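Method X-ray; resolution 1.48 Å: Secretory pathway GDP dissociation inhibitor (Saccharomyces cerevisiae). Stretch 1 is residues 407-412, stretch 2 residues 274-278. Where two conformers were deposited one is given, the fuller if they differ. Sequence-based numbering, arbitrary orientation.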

# COMPACT_ATOMS: atom_id res chain seq x y z
N SER A 407 23.19 15.18 -1.14
CA SER A 407 24.52 14.86 -1.67
C SER A 407 25.61 15.25 -0.69
O SER A 407 26.64 14.57 -0.61
CB SER A 407 24.74 15.54 -3.02
OG SER A 407 24.53 16.93 -2.94
N LYS A 408 25.40 16.36 0.03
CA LYS A 408 26.43 16.87 0.93
C LYS A 408 26.65 16.04 2.19
O LYS A 408 27.77 15.97 2.70
CB LYS A 408 26.14 18.30 1.34
CG LYS A 408 26.29 19.32 0.25
CD LYS A 408 26.15 20.71 0.89
CE LYS A 408 26.04 21.80 -0.16
NZ LYS A 408 25.51 23.03 0.48
N ASP A 409 25.58 15.40 2.70
CA ASP A 409 25.59 14.78 4.05
C ASP A 409 25.18 13.27 3.96
O ASP A 409 25.23 12.58 4.98
CB ASP A 409 24.71 15.59 5.06
CG ASP A 409 23.28 15.79 4.57
OD1 ASP A 409 22.49 16.56 5.21
OD2 ASP A 409 22.97 15.18 3.53
N ASN A 410 24.86 12.75 2.76
CA ASN A 410 24.30 11.40 2.55
C ASN A 410 23.04 11.16 3.37
O ASN A 410 22.80 10.04 3.82
CB ASN A 410 25.35 10.28 2.73
CG ASN A 410 26.42 10.28 1.63
OD1 ASN A 410 26.15 10.58 0.45
ND2 ASN A 410 27.65 9.92 2.01
N ILE A 411 22.25 12.21 3.56
CA ILE A 411 20.96 12.14 4.25
C ILE A 411 19.89 12.53 3.25
O ILE A 411 19.63 13.74 2.97
CB ILE A 411 20.93 13.01 5.51
CG1 ILE A 411 22.00 12.52 6.50
CG2 ILE A 411 19.55 12.98 6.16
CD1 ILE A 411 22.25 13.47 7.66
N TYR A 412 19.27 11.48 2.70
CA TYR A 412 18.37 11.60 1.56
C TYR A 412 16.94 11.54 2.10
O TYR A 412 16.49 10.50 2.58
CB TYR A 412 18.63 10.48 0.56
CG TYR A 412 20.03 10.57 -0.05
CD1 TYR A 412 21.11 9.82 0.49
CD2 TYR A 412 20.28 11.45 -1.08
CE1 TYR A 412 22.42 9.93 -0.06
CE2 TYR A 412 21.60 11.57 -1.63
CZ TYR A 412 22.64 10.81 -1.12
OH TYR A 412 23.90 10.91 -1.67
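Stretch 2, residues 274-278: TGKFE

Where two distant segments of a chain meet at the mouth of a strand, a few backbone carbonyls often carry most of the polar contact, and this small interface in a yeast GDP dissociation inhibitor illustrates the point. Stretch 1 runs as loop through Asn410, whose phi/psi of 54/34 is left-handed, and becomes strand at Ile411. Stretch 2 turns at Gly275, also at positive phi, and extends into strand by Phe277. The two run side by side in the same direction, with Asp409 CA 4.2 Å from Lys276 CA and Asn410 CA 5.9 Å from Phe277 CA.

Two successive carbonyls of the loop are satisfied from stretch 2. Asp409 O accepts a nearly linear hydrogen bond from Phe277 N at 3.0 Å, while Lys408 O takes one from Lys276 NZ at 2.7 Å, so main chain and side chain serve neighbouring acceptors. Water 1 adds a bridge, donating to Phe277 O (2.5 Å) and accepting from Asn410 ND2 (3.0 Å). Each stretch also braces itself: Asp409 OD2 receives Ile411 N at 3.1 Å, and Thr274 OG1 receives Lys276 N at 3.2 Å. Beside these polar links, Ile411 CG1 packs 3.7 Å from Phe277 CB, an apolar contact between two buried residues.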

# COMPACT_ATOMS: atom_id res chain seq x y z
N THR A 274 32.01 17.18 10.40
CA THR A 274 31.58 17.20 8.98
C THR A 274 30.07 17.28 8.79
O THR A 274 29.60 17.79 7.77
CB THR A 274 32.03 15.95 8.19
OG1 THR A 274 31.32 14.80 8.68
CG2 THR A 274 33.55 15.71 8.26
N GLY A 275 29.33 16.73 9.75
CA GLY A 275 27.86 16.64 9.65
C GLY A 275 27.31 15.54 8.74
O GLY A 275 26.10 15.54 8.45
N LYS A 276 28.17 14.62 8.30
CA LYS A 276 27.81 13.53 7.40
C LYS A 276 27.37 12.26 8.12
O LYS A 276 27.95 11.88 9.14
CB LYS A 276 28.99 13.15 6.52
CG LYS A 276 29.63 14.34 5.87
CD LYS A 276 29.84 14.15 4.40
CE LYS A 276 30.75 15.25 3.94
NZ LYS A 276 30.45 15.64 2.56
N PHE A 277 26.37 11.58 7.56
CA PHE A 277 25.83 10.38 8.17
C PHE A 277 26.77 9.16 8.20
O PHE A 277 27.37 8.79 7.19
CB PHE A 277 24.52 9.99 7.46
CG PHE A 277 23.87 8.75 8.02
CD1 PHE A 277 22.98 8.85 9.09
CD2 PHE A 277 24.16 7.49 7.49
CE1 PHE A 277 22.37 7.69 9.62
CE2 PHE A 277 23.57 6.32 8.01
CZ PHE A 277 22.66 6.44 9.08
N GLU A 278 26.83 8.49 9.35
CA GLU A 278 27.55 7.23 9.46
C GLU A 278 26.76 6.06 10.07
O GLU A 278 27.07 4.90 9.79
CB GLU A 278 28.87 7.42 10.21
CG GLU A 278 29.95 8.14 9.41
CD GLU A 278 31.28 8.18 10.15
OE1 GLU A 278 32.33 8.26 9.45
OE2 GLU A 278 31.28 8.15 11.41
O HOH W 1 28.30 9.12 4.86